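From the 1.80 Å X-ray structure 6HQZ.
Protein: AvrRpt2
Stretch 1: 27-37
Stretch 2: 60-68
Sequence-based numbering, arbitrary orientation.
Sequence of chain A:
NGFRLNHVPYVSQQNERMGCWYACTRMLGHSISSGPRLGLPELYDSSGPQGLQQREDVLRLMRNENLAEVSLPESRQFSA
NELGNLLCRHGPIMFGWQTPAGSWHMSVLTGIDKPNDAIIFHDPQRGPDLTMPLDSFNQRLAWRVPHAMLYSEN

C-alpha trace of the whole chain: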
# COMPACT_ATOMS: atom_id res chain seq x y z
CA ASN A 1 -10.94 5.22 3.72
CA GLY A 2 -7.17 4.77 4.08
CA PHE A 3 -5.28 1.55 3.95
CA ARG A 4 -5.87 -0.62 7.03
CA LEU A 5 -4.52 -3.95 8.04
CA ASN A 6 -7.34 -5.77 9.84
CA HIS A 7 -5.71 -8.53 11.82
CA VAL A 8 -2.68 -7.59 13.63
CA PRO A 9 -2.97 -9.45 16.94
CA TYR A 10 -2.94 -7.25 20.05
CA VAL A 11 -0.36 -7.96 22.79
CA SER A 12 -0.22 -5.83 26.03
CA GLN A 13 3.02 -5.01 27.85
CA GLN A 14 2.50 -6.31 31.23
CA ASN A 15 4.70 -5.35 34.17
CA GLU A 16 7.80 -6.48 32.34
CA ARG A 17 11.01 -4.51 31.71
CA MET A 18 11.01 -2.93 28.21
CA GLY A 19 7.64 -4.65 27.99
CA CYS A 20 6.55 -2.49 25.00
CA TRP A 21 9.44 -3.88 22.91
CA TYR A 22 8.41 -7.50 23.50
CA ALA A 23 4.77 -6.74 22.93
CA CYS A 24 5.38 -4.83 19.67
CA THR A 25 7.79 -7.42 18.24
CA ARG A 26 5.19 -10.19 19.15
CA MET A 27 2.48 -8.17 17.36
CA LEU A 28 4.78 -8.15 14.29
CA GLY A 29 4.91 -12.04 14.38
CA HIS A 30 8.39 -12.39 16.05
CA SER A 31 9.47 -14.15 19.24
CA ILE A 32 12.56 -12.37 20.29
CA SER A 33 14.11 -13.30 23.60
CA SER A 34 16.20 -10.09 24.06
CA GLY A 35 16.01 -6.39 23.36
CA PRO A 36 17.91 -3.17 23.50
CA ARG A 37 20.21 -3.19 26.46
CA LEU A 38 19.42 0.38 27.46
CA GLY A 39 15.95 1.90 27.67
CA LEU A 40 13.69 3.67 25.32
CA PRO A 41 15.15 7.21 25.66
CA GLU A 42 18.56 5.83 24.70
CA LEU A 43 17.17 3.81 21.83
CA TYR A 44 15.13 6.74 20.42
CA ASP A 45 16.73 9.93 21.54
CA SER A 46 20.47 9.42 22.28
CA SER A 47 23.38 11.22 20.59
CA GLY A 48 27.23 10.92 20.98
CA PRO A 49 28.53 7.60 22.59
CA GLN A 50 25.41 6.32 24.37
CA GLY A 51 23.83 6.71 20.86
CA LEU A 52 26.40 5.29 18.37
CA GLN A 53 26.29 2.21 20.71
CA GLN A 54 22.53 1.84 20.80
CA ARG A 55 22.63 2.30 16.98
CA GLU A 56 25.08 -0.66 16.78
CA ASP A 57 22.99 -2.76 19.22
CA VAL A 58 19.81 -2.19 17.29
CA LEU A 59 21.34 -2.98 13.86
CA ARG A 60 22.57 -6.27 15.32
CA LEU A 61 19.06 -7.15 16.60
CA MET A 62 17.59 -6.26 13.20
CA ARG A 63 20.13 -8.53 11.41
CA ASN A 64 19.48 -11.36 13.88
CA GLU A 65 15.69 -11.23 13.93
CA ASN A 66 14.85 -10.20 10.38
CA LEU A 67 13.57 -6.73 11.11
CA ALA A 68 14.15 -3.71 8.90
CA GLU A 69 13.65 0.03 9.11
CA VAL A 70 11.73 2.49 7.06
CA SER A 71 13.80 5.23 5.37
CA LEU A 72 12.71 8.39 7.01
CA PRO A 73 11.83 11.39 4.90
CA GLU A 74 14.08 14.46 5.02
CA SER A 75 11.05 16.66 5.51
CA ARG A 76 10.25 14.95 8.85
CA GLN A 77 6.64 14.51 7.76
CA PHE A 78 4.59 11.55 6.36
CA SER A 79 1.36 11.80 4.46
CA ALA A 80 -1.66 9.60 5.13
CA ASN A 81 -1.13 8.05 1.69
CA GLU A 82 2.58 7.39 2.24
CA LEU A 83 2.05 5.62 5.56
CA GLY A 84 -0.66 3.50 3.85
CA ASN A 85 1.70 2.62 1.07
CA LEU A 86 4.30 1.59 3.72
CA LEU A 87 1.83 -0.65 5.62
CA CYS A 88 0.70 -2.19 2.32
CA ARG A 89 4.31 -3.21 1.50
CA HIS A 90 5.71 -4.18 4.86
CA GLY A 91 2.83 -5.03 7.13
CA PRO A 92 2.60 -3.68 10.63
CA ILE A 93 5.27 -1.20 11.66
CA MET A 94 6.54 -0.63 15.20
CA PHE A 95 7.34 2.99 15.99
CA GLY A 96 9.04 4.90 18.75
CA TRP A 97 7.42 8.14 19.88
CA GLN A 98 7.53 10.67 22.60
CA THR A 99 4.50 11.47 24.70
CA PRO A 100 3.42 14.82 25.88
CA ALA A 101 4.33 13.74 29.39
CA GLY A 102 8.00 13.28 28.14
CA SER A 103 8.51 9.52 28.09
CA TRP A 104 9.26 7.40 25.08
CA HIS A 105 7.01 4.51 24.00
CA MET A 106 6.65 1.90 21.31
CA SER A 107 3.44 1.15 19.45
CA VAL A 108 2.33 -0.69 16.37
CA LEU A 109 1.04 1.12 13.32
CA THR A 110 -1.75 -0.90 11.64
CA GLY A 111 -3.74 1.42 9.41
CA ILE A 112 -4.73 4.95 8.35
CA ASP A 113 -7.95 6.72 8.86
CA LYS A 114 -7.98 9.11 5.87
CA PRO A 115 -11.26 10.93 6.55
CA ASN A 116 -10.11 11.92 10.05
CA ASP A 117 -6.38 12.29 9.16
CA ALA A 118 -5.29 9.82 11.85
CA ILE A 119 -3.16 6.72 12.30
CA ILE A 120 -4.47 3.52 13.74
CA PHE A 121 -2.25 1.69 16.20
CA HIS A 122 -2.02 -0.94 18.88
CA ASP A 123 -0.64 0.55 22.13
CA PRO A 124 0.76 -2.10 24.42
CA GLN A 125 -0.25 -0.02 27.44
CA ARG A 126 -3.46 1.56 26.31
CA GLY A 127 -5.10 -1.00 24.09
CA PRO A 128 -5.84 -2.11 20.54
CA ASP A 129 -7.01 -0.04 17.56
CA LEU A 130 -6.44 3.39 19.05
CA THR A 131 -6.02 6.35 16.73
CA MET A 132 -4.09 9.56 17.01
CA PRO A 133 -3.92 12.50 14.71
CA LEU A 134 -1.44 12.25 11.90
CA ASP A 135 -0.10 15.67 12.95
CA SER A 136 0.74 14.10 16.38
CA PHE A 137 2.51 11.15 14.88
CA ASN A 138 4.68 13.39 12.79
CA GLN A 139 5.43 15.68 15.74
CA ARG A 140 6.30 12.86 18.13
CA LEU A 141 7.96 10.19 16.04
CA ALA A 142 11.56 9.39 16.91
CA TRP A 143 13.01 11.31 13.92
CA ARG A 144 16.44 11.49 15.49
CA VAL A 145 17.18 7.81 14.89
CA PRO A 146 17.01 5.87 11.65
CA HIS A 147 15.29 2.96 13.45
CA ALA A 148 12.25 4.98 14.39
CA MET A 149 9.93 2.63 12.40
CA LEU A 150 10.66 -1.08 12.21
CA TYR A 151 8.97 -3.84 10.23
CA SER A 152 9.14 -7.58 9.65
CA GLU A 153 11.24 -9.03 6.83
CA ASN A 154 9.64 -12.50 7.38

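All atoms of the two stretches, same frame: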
# COMPACT_ATOMS: atom_id res chain seq x y z
N MET A 27 3.52 -8.60 18.28
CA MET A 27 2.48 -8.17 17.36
C MET A 27 2.92 -8.22 15.91
O MET A 27 2.07 -8.43 15.04
CB MET A 27 1.91 -6.80 17.71
CG MET A 27 1.20 -6.78 19.03
SD MET A 27 0.34 -5.23 19.33
CE MET A 27 1.53 -4.32 20.28
N LEU A 28 4.22 -8.07 15.66
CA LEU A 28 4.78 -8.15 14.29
C LEU A 28 5.00 -9.61 13.79
O LEU A 28 5.50 -9.81 12.67
CB LEU A 28 6.08 -7.37 14.17
CG LEU A 28 5.99 -5.98 13.55
CD1 LEU A 28 4.98 -5.00 14.18
CD2 LEU A 28 7.37 -5.35 13.51
N GLY A 29 4.74 -10.59 14.66
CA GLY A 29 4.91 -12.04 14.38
C GLY A 29 6.21 -12.67 14.91
O GLY A 29 6.41 -13.85 14.72
N HIS A 30 7.08 -11.91 15.57
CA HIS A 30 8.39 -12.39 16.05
C HIS A 30 8.36 -12.79 17.52
O HIS A 30 7.62 -12.22 18.34
CB HIS A 30 9.46 -11.28 15.87
CG HIS A 30 9.73 -10.93 14.44
ND1 HIS A 30 10.96 -11.14 13.83
CD2 HIS A 30 8.92 -10.41 13.49
CE1 HIS A 30 10.89 -10.77 12.57
NE2 HIS A 30 9.66 -10.34 12.33
N SER A 31 9.17 -13.79 17.86
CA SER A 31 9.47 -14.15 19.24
C SER A 31 10.93 -13.88 19.41
O SER A 31 11.78 -14.59 18.91
CB SER A 31 9.19 -15.62 19.52
OG SER A 31 7.80 -15.77 19.63
N ILE A 32 11.21 -12.83 20.14
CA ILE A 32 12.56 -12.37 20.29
C ILE A 32 12.80 -12.32 21.78
O ILE A 32 12.15 -11.55 22.52
CB ILE A 32 12.77 -10.98 19.66
CG1 ILE A 32 12.17 -10.90 18.23
CG2 ILE A 32 14.26 -10.65 19.67
CD1 ILE A 32 12.35 -9.59 17.49
N SER A 33 13.80 -13.10 22.20
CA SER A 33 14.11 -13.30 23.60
C SER A 33 14.93 -12.18 24.26
O SER A 33 15.19 -12.29 25.46
CB SER A 33 14.93 -14.57 23.71
OG SER A 33 16.25 -14.30 23.29
N SER A 34 15.40 -11.18 23.50
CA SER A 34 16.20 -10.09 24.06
C SER A 34 15.96 -8.78 23.30
O SER A 34 15.40 -8.76 22.22
CB SER A 34 17.69 -10.45 24.04
OG SER A 34 18.18 -10.54 22.72
N GLY A 35 16.37 -7.68 23.89
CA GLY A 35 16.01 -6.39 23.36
C GLY A 35 17.12 -5.42 23.63
O GLY A 35 18.15 -5.79 24.18
N PRO A 36 16.91 -4.18 23.25
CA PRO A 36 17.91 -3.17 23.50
C PRO A 36 18.31 -3.15 24.97
O PRO A 36 17.47 -3.33 25.87
CB PRO A 36 17.21 -1.90 23.08
CG PRO A 36 16.21 -2.38 22.05
CD PRO A 36 15.68 -3.60 22.69
N ARG A 37 19.59 -2.98 25.17
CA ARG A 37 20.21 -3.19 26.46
C ARG A 37 19.89 -1.99 27.35
O ARG A 37 19.73 -2.10 28.57
CB ARG A 37 21.72 -3.37 26.25
CG ARG A 37 22.46 -4.00 27.42
CD ARG A 37 23.96 -3.74 27.38
NE ARG A 37 24.50 -3.50 28.73
CZ ARG A 37 24.52 -2.33 29.38
NH1 ARG A 37 24.03 -1.21 28.83
NH2 ARG A 37 25.03 -2.26 30.61
N ARG A 60 22.34 -4.85 15.02
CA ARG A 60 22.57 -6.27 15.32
C ARG A 60 21.25 -7.05 15.54
O ARG A 60 21.06 -8.13 14.97
CB ARG A 60 23.45 -6.41 16.55
CG ARG A 60 23.78 -7.86 16.88
CD ARG A 60 24.04 -8.06 18.35
NE ARG A 60 25.36 -7.57 18.70
CZ ARG A 60 26.07 -8.00 19.75
NH1 ARG A 60 25.59 -8.91 20.60
NH2 ARG A 60 27.30 -7.50 19.97
N LEU A 61 20.38 -6.54 16.39
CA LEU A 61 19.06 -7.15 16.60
C LEU A 61 18.30 -7.33 15.31
O LEU A 61 17.78 -8.41 15.03
CB LEU A 61 18.20 -6.34 17.59
CG LEU A 61 18.31 -6.73 19.06
CD1 LEU A 61 17.89 -5.58 19.98
CD2 LEU A 61 17.47 -7.96 19.35
N MET A 62 18.26 -6.26 14.51
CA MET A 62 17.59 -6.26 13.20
C MET A 62 18.14 -7.39 12.29
O MET A 62 17.35 -8.19 11.74
CB MET A 62 17.72 -4.87 12.55
CG MET A 62 16.89 -3.78 13.21
SD MET A 62 17.42 -2.11 12.80
CE MET A 62 17.23 -2.14 11.00
N ARG A 63 19.47 -7.48 12.18
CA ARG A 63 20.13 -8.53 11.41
C ARG A 63 19.71 -9.90 11.92
O ARG A 63 19.34 -10.76 11.15
CB ARG A 63 21.64 -8.36 11.50
CG ARG A 63 22.51 -9.34 10.71
CD ARG A 63 24.02 -9.00 10.73
NE ARG A 63 24.14 -7.56 10.60
CZ ARG A 63 24.41 -6.67 11.58
NH1 ARG A 63 24.74 -7.06 12.82
NH2 ARG A 63 24.42 -5.36 11.29
N ASN A 64 19.77 -10.08 13.24
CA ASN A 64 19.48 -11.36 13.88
C ASN A 64 18.05 -11.82 13.89
O ASN A 64 17.83 -13.04 13.95
CB ASN A 64 19.99 -11.37 15.33
CG ASN A 64 21.50 -11.44 15.39
OD1 ASN A 64 22.13 -11.58 14.36
ND2 ASN A 64 22.09 -11.33 16.57
N GLU A 65 17.10 -10.89 13.82
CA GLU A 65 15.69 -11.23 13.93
C GLU A 65 14.88 -10.84 12.74
O GLU A 65 13.68 -10.79 12.85
CB GLU A 65 15.08 -10.53 15.13
CG GLU A 65 15.82 -10.75 16.43
CD GLU A 65 15.83 -12.20 16.84
OE1 GLU A 65 14.94 -12.98 16.42
OE2 GLU A 65 16.73 -12.55 17.61
N ASN A 66 15.53 -10.52 11.63
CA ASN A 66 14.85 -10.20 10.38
C ASN A 66 13.83 -9.08 10.52
O ASN A 66 12.64 -9.19 10.17
CB ASN A 66 14.23 -11.46 9.81
CG ASN A 66 15.23 -12.58 9.71
OD1 ASN A 66 15.11 -13.58 10.39
ND2 ASN A 66 16.26 -12.39 8.88
N LEU A 67 14.32 -7.98 11.07
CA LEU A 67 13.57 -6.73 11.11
C LEU A 67 14.34 -5.74 10.23
O LEU A 67 15.53 -5.89 9.99
CB LEU A 67 13.46 -6.23 12.53
CG LEU A 67 12.73 -7.03 13.61
CD1 LEU A 67 12.99 -6.33 14.94
CD2 LEU A 67 11.22 -7.02 13.41
N ALA A 68 13.61 -4.79 9.68
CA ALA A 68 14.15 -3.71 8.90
C ALA A 68 13.45 -2.40 9.20
O ALA A 68 12.32 -2.36 9.73
CB ALA A 68 14.02 -4.01 7.42

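Stretch 1 leaves a helix at Gly 29 and then runs irregularly, with no helix or strand, past the end of a second helix. Both helices finish the same way, in a Schellman motif whose positive phi falls at Gly 29 in one and Asn 66 in the other. At Gly 29 (98/1) a side chain would jam against the carbonyl O of the residue before, so the backbone alone calls for glycine. At Asn 66 (55/53) a side chain is tolerated, and the turn closes with Leu 67 N hydrogen-bonded to Met 62 O at 3.1 Å, after which the chain enters a strand. The backbones stay well apart: the CA of Ile 32 lies 7.2 Å from that of Glu 65, and the CA of Gly 35 lies 7.5 Å from that of Leu 61. No hydrogen bond crosses the gap, and side chains make most of the contact.

Leu 61 and Glu 65, four residues apart, both direct CA-to-CB toward stretch 1. Ile 32 answers both: its CG2 sits 4.2 Å from Leu 61 CD2 and 3.6 Å from Glu 65 CD, so the glutamate contributes packing here. Its other branch reaches Leu 67, CD1 to CD1 at 4.2 Å. Leu 61 also covers backbone, with CD2 3.6 Å from Ser 34 O, and its CD1 meets Pro 36 CD at 4.0 Å.

Leu 67 CD2 lies over one face of His 30, 3.9 Å from the ring centroid and 13° off the normal, a CH-pi contact, and also touches Leu 28 CD2 at 4.2 Å. The carbonyls of Glu 65 and Asn 66 lie at the ring's edge. His 30 ND1 is 2.9 Å from Glu 65 O, but the angle is poor for a hydrogen bond; NE2 is satisfied elsewhere in the structure.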